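Local atomic coordinates of protease LasA (Pseudomonas aeruginosa, PDB entry 3IT5), a protein that cuts the pentaglycine cross-links of staphylococcal peptidoglycan as a secreted zinc metallopeptidase of the M23 family and takes part in degrading host elastin. Residues A[103-106]-A[107-110]; A[150-154]-A[155-159]. All blocks are in the same frame, centred on the assembly; numbering follows the deposited sequence.

Contact 1 (A[103-106]-A[107-110]); sequences AGNI and NTAL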
ATOM      1  N   ALA A 103       2.706   8.647  -8.732  1.00  4.20           N
ATOM      2  CA  ALA A 103       3.339   9.437  -9.790  1.00  4.14           C
ATOM      3  C   ALA A 103       3.026   8.932 -11.200  1.00  4.19           C
ATOM      4  O   ALA A 103       3.022   7.724 -11.456  1.00  3.97           O
ATOM      5  CB  ALA A 103       4.850   9.519  -9.561  1.00  4.11           C
ATOM      6  N   GLY A 104       2.753   9.874 -12.101  1.00  4.31           N
ATOM      7  CA  GLY A 104       2.516   9.568 -13.518  1.00  4.11           C
ATOM      8  C   GLY A 104       3.721   9.851 -14.399  1.00  4.11           C
ATOM      9  O   GLY A 104       3.632   9.784 -15.629  1.00  4.15           O
ATOM     10  N   ASN A 105       4.841  10.199 -13.770  1.00  3.87           N
ATOM     11  CA  ASN A 105       6.112  10.345 -14.468  1.00  4.26           C
ATOM     12  C   ASN A 105       7.248   9.673 -13.699  1.00  4.16           C
ATOM     13  O   ASN A 105       7.348   9.815 -12.474  1.00  4.42           O
ATOM     14  CB  ASN A 105       6.426  11.816 -14.767  1.00  4.13           C
ATOM     15  CG  ASN A 105       6.622  12.638 -13.517  1.00  4.90           C
ATOM     16  OD1 ASN A 105       7.748  12.795 -13.045  1.00  5.79           O
ATOM     17  ND2 ASN A 105       5.539  13.163 -12.969  1.00  4.45           N
ATOM     18  N   ILE A 106       8.088   8.938 -14.425  1.00  4.13           N
ATOM     19  CA  ILE A 106       9.169   8.141 -13.832  1.00  4.00           C
ATOM     20  C   ILE A 106      10.153   8.993 -13.022  1.00  4.22           C
ATOM     21  O   ILE A 106      10.801   8.509 -12.094  1.00  4.10           O
ATOM     22  CB  ILE A 106       9.932   7.328 -14.923  1.00  4.00           C
ATOM     23  CG1 ILE A 106      10.646   6.121 -14.299  1.00  3.67           C
ATOM     24  CG2 ILE A 106      10.901   8.226 -15.715  1.00  3.53           C
ATOM     25  CD1 ILE A 106      11.052   5.036 -15.297  1.00  3.50           C
ATOM     26  N   ASN A 107      10.249  10.266 -13.390  1.00  4.62           N
ATOM     27  CA  ASN A 107      11.198  11.191 -12.791  1.00  4.91           C
ATOM     28  C   ASN A 107      10.864  11.412 -11.321  1.00  4.97           C
ATOM     29  O   ASN A 107      11.720  11.250 -10.443  1.00  4.75           O
ATOM     30  CB  ASN A 107      11.189  12.513 -13.571  1.00  5.04           C
ATOM     31  CG  ASN A 107      11.026  12.303 -15.082  1.00  5.81           C
ATOM     32  OD1 ASN A 107      10.038  11.715 -15.547  1.00  6.59           O
ATOM     33  ND2 ASN A 107      11.991  12.776 -15.846  1.00  6.75           N
ATOM     34  N   THR A 108       9.609  11.767 -11.067  1.00  4.87           N
ATOM     35  CA  THR A 108       9.108  11.913  -9.705  1.00  4.98           C
ATOM     36  C   THR A 108       9.003  10.542  -9.043  1.00  4.94           C
ATOM     37  O   THR A 108       9.423  10.374  -7.899  1.00  4.73           O
ATOM     38  CB  THR A 108       7.758  12.640  -9.678  1.00  4.89           C
ATOM     39  OG1 THR A 108       7.878  13.871 -10.405  1.00  4.87           O
ATOM     40  CG2 THR A 108       7.328  12.939  -8.243  1.00  4.92           C
ATOM     41  N   ALA A 109       8.477   9.565  -9.786  1.00  4.85           N
ATOM     42  CA  ALA A 109       8.314   8.191  -9.302  1.00  5.44           C
ATOM     43  C   ALA A 109       9.567   7.616  -8.644  1.00  5.46           C
ATOM     44  O   ALA A 109       9.481   6.782  -7.734  1.00  5.72           O
ATOM     45  CB  ALA A 109       7.844   7.281 -10.437  1.00  5.24           C
ATOM     46  N   LEU A 110      10.728   8.067  -9.103  1.00  5.58           N
ATOM     47  CA  LEU A 110      11.989   7.560  -8.587  1.00  5.99           C
ATOM     48  C   LEU A 110      12.866   8.691  -8.051  1.00  6.16           C
ATOM     49  O   LEU A 110      14.059   8.738  -8.327  1.00  6.28           O
ATOM     50  CB  LEU A 110      12.720   6.742  -9.669  1.00  5.70           C
ATOM     51  CG  LEU A 110      11.957   5.568 -10.301  1.00  5.49           C
ATOM     52  CD1 LEU A 110      12.675   5.072 -11.530  1.00  5.25           C
ATOM     53  CD2 LEU A 110      11.726   4.415  -9.314  1.00  5.67           C
TER
HETATM   54  O   HOH W   1       8.256   9.414 -17.469  1.00  2.17           O

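Contact 2 (A[150-154]-A[155-159]); sequences NYDND and CRRYY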
ATOM      1  N   ASN A 150       9.407 -13.134  -4.288  1.00  9.91           N
ATOM      2  CA  ASN A 150       9.114 -11.719  -4.480  1.00  9.65           C
ATOM      3  C   ASN A 150       8.270 -11.534  -5.730  1.00  9.56           C
ATOM      4  O   ASN A 150       8.612 -12.051  -6.799  1.00  9.49           O
ATOM      5  CB  ASN A 150      10.395 -10.885  -4.574  1.00  9.58           C
ATOM      6  CG  ASN A 150      10.946 -10.501  -3.212  1.00  9.65           C
ATOM      7  OD1 ASN A 150      10.712  -9.395  -2.727  1.00  9.14           O
ATOM      8  ND2 ASN A 150      11.686 -11.413  -2.592  1.00  9.86           N
ATOM      9  N   TYR A 151       7.154 -10.826  -5.570  1.00  9.32           N
ATOM     10  CA  TYR A 151       6.189 -10.570  -6.649  1.00  9.10           C
ATOM     11  C   TYR A 151       5.348 -11.784  -7.076  1.00  9.08           C
ATOM     12  O   TYR A 151       4.631 -11.709  -8.075  1.00  9.06           O
ATOM     13  CB  TYR A 151       6.865  -9.931  -7.878  1.00  8.99           C
ATOM     14  CG  TYR A 151       7.457  -8.554  -7.648  1.00  8.73           C
ATOM     15  CD1 TYR A 151       8.836  -8.381  -7.497  1.00  8.59           C
ATOM     16  CD2 TYR A 151       6.641  -7.421  -7.595  1.00  8.39           C
ATOM     17  CE1 TYR A 151       9.388  -7.114  -7.297  1.00  8.08           C
ATOM     18  CE2 TYR A 151       7.181  -6.154  -7.394  1.00  8.79           C
ATOM     19  CZ  TYR A 151       8.552  -6.002  -7.246  1.00  8.99           C
ATOM     20  OH  TYR A 151       9.080  -4.739  -7.041  1.00  8.49           O
ATOM     21  N   ASP A 152       5.423 -12.892  -6.334  1.00  9.14           N
ATOM     22  CA  ASP A 152       4.564 -14.052  -6.622  1.00  9.30           C
ATOM     23  C   ASP A 152       3.098 -13.619  -6.587  1.00  9.48           C
ATOM     24  O   ASP A 152       2.653 -12.990  -5.623  1.00  9.65           O
ATOM     25  CB  ASP A 152       4.819 -15.208  -5.644  1.00  8.96           C
ATOM     26  CG  ASP A 152       3.972 -16.448  -5.949  1.00  9.16           C
ATOM     27  OD1 ASP A 152       3.667 -16.710  -7.136  1.00  8.84           O
ATOM     28  OD2 ASP A 152       3.619 -17.176  -4.993  1.00  8.50           O
ATOM     29  N   ASN A 153       2.368 -13.937  -7.653  1.00  9.66           N
ATOM     30  CA  ASN A 153       0.981 -13.493  -7.807  1.00  9.88           C
ATOM     31  C   ASN A 153       0.015 -14.617  -8.172  1.00 10.17           C
ATOM     32  O   ASN A 153      -1.148 -14.365  -8.509  1.00 10.11           O
ATOM     33  CB  ASN A 153       0.885 -12.348  -8.824  1.00  9.82           C
ATOM     34  CG  ASN A 153       1.488 -12.703 -10.177  1.00  9.72           C
ATOM     35  OD1 ASN A 153       1.452 -13.857 -10.611  1.00  8.84           O
ATOM     36  ND2 ASN A 153       2.039 -11.702 -10.852  1.00  8.90           N
ATOM     37  N   ASP A 154       0.516 -15.851  -8.123  1.00 10.64           N
ATOM     38  CA  ASP A 154      -0.306 -17.043  -8.284  1.00 11.18           C
ATOM     39  C   ASP A 154      -1.375 -17.007  -7.197  1.00 11.34           C
ATOM     40  O   ASP A 154      -1.051 -16.993  -6.008  1.00 11.60           O
ATOM     41  CB  ASP A 154       0.566 -18.300  -8.140  1.00 11.13           C
ATOM     42  CG  ASP A 154      -0.108 -19.561  -8.669  1.00 11.69           C
ATOM     43  OD1 ASP A 154      -1.343 -19.716  -8.513  1.00 11.78           O
ATOM     44  OD2 ASP A 154       0.618 -20.415  -9.228  1.00 11.34           O
ATOM     45  N   CYS A 155      -2.641 -16.982  -7.614  1.00 11.85           N
ATOM     46  CA  CYS A 155      -3.773 -16.798  -6.693  1.00 12.27           C
ATOM     47  C   CYS A 155      -3.949 -17.949  -5.688  1.00 12.47           C
ATOM     48  O   CYS A 155      -4.695 -17.830  -4.710  1.00 12.60           O
ATOM     49  CB  CYS A 155      -5.075 -16.529  -7.464  1.00 12.24           C
ATOM     50  SG  CYS A 155      -6.359 -15.721  -6.460  1.00 12.41           S
ATOM     51  N   ARG A 156      -3.249 -19.053  -5.933  1.00 12.58           N
ATOM     52  CA  ARG A 156      -3.205 -20.176  -5.000  1.00 12.84           C
ATOM     53  C   ARG A 156      -2.284 -19.901  -3.803  1.00 12.54           C
ATOM     54  O   ARG A 156      -2.503 -20.435  -2.715  1.00 12.57           O
ATOM     55  CB  ARG A 156      -2.775 -21.450  -5.733  1.00 13.14           C
ATOM     56  CG  ARG A 156      -3.906 -22.120  -6.502  1.00 14.58           C
ATOM     57  CD  ARG A 156      -3.441 -22.765  -7.800  1.00 16.84           C
ATOM     58  NE  ARG A 156      -2.576 -23.926  -7.594  1.00 18.58           N
ATOM     59  CZ  ARG A 156      -1.330 -24.036  -8.049  1.00 19.38           C
ATOM     60  NH1 ARG A 156      -0.780 -23.058  -8.754  1.00 19.58           N
ATOM     61  NH2 ARG A 156      -0.634 -25.140  -7.812  1.00 19.88           N
ATOM     62  N   ARG A 157      -1.268 -19.063  -4.007  1.00 11.99           N
ATOM     63  CA  ARG A 157      -0.290 -18.749  -2.955  1.00 11.46           C
ATOM     64  C   ARG A 157      -0.423 -17.321  -2.429  1.00 10.74           C
ATOM     65  O   ARG A 157      -0.291 -17.086  -1.227  1.00 10.67           O
ATOM     66  CB  ARG A 157       1.138 -18.978  -3.449  1.00 11.43           C
ATOM     67  CG  ARG A 157       1.390 -20.361  -4.025  1.00 11.94           C
ATOM     68  CD  ARG A 157       2.826 -20.498  -4.486  1.00 12.57           C
ATOM     69  NE  ARG A 157       2.909 -21.332  -5.683  1.00 14.03           N
ATOM     70  CZ  ARG A 157       3.266 -20.890  -6.885  1.00 13.50           C
ATOM     71  NH1 ARG A 157       3.604 -19.618  -7.066  1.00 12.65           N
ATOM     72  NH2 ARG A 157       3.300 -21.731  -7.909  1.00 13.80           N
ATOM     73  N   TYR A 158      -0.661 -16.379  -3.337  1.00  9.87           N
ATOM     74  CA  TYR A 158      -0.860 -14.977  -2.977  1.00  9.35           C
ATOM     75  C   TYR A 158      -2.319 -14.599  -3.174  1.00  9.16           C
ATOM     76  O   TYR A 158      -2.865 -14.763  -4.268  1.00  9.12           O
ATOM     77  CB  TYR A 158       0.031 -14.060  -3.820  1.00  9.13           C
ATOM     78  CG  TYR A 158      -0.142 -12.586  -3.511  1.00  8.65           C
ATOM     79  CD1 TYR A 158       0.363 -12.041  -2.334  1.00  8.18           C
ATOM     80  CD2 TYR A 158      -0.818 -11.739  -4.392  1.00  8.61           C
ATOM     81  CE1 TYR A 158       0.203 -10.695  -2.038  1.00  7.84           C
ATOM     82  CE2 TYR A 158      -0.984 -10.387  -4.105  1.00  8.52           C
ATOM     83  CZ  TYR A 158      -0.462  -9.873  -2.924  1.00  7.92           C
ATOM     84  OH  TYR A 158      -0.606  -8.540  -2.621  1.00  7.95           O
ATOM     85  N   TYR A 159      -2.942 -14.088  -2.116  1.00  8.76           N
ATOM     86  CA  TYR A 159      -4.350 -13.711  -2.168  1.00  8.61           C
ATOM     87  C   TYR A 159      -4.762 -12.764  -1.043  1.00  8.34           C
ATOM     88  O   TYR A 159      -4.113 -12.694   0.004  1.00  8.20           O
ATOM     89  CB  TYR A 159      -5.246 -14.963  -2.159  1.00  8.65           C
ATOM     90  CG  TYR A 159      -4.957 -15.932  -1.025  1.00  8.91           C
ATOM     91  CD1 TYR A 159      -5.550 -15.772   0.226  1.00  9.00           C
ATOM     92  CD2 TYR A 159      -4.088 -17.008  -1.209  1.00  9.29           C
ATOM     93  CE1 TYR A 159      -5.288 -16.659   1.270  1.00  9.39           C
ATOM     94  CE2 TYR A 159      -3.816 -17.898  -0.176  1.00  9.52           C
ATOM     95  CZ  TYR A 159      -4.418 -17.718   1.061  1.00  9.67           C
ATOM     96  OH  TYR A 159      -4.143 -18.593   2.090  1.00  9.73           O
TER
HETATM   97  O   HOH W   2      -3.129 -13.490  -6.464  1.00 10.24           O
HETATM   98  O   HOH W   3       3.022 -20.629 -10.534  1.00 15.24           O

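Contact 1 (A[103-106]-A[107-110])
Asn105 N-caps the short helix 106-109, and the backbone of 103-106 runs without a break into the single turn that 107-110 completes. Ala109 N donates to Asn105 O at 2.9 Å, a nearly straight bond (166° at the hydrogen) lying in the carbonyl plane. One residue on, the bond from Leu110 N to Ile106 O is weak, and Leu110 already leaves helical backbone angles. The Asn105 side chain supplies the cap. With CG set between the backbone N and the carbonyl carbon (chi1 64°), its amide folds back over the first turn and OD1 takes two bonds from Thr108. Thr108 N reaches Asn105 OD1 from above the amide plane at 2.9 Å, whereas the hydroxyl Thr108 OG1 donates to Asn105 OD1 in that plane, on a lone pair, also at 2.9 Å. Two donors from one residue thus hold the amide oxygen over the start of the helix. On another flank the methyl of Ala103 lies against Ala109, CB to CB 3.8 Å. Ile106 extends its CG1 branch to the side of Leu110, where Ile106 CG1 meets Leu110 CD1 at 3.6 Å. A water accepts from Ile106 N at 3.1 Å and donates weakly to Asn107 OD1. The turn follows strand 98-102 and leans on strand 75-83: Ala103 and Thr108 touch Asp83, and Leu110 packs on His81, probably an active-site proton donor or acceptor. Ala109 O accepts from His81 ND1, tying the helix end to that imidazole, while the Ile106 and Ala109 side chains touch Trp44.

Contact 2 (A[150-154]-A[155-159])
A salt-bridge network of Asp152, Asp154, Arg156 and Arg157 spans a type I beta turn, 154-157, in the loop before strand 159-162. Asp152 meets the edge of the Arg157 guanidinium, OD1 to NH1 2.9 Å, the two planes only 27° apart; Arg157 NH1 also bonds weakly to Asp152 OD2 at 3.2 Å. Asp154 OD2 instead lies over one face of that group, toward the rim, 3.3 Å from Arg157 NH2 and well out of plane, so charge alone acts there. A water bridges this pair, donating to OD2 and accepting from NH2. Asp154 OD2 also sits at the edge of the Arg156 guanidinium, 3.0 Å from Arg156 NH1, while Asp154 OD1 accepts from Arg156 N at 3.3 Å, an Asx turn. In the backbone, Asp154 O receives both Arg157 N (2.9 Å) and Tyr158 N (2.8 Å), the latter nearly along the C=O axis. The backbone also sets Tyr158 CB 3.4 Å from Asp152 O, and chi1 (179°) places the ring obliquely against that oxygen. The loop joins strands 142-145 and 159-162; Cys155 is disulfide-bonded to Cys170, the Tyr158 side chain touches Ile144 of strand 142-145 and Phe35 of strand 34-38, and Tyr151 stacks on the zinc ligand His23.

How the contacts relate
Contacts 1 and 2 follow each other along the chain, with centres 26 Å apart and no touch between them. Both are partly buried local turns, and each mixes buried residues with exposed ones. Contact 1 belongs to the short helix against strand 75-83 of the large antiparallel sheet; contact 2 lies in the loop between two strands of the smaller four-stranded sheet. Their chemistry differs accordingly: neutral capping bonds and small apolar contacts in 103-110, paired charges and a disulfide cysteine in 150-159. In each turn, though, one oxygen takes two donors, a side-chain amide oxygen in contact 1 and a backbone carbonyl in contact 2.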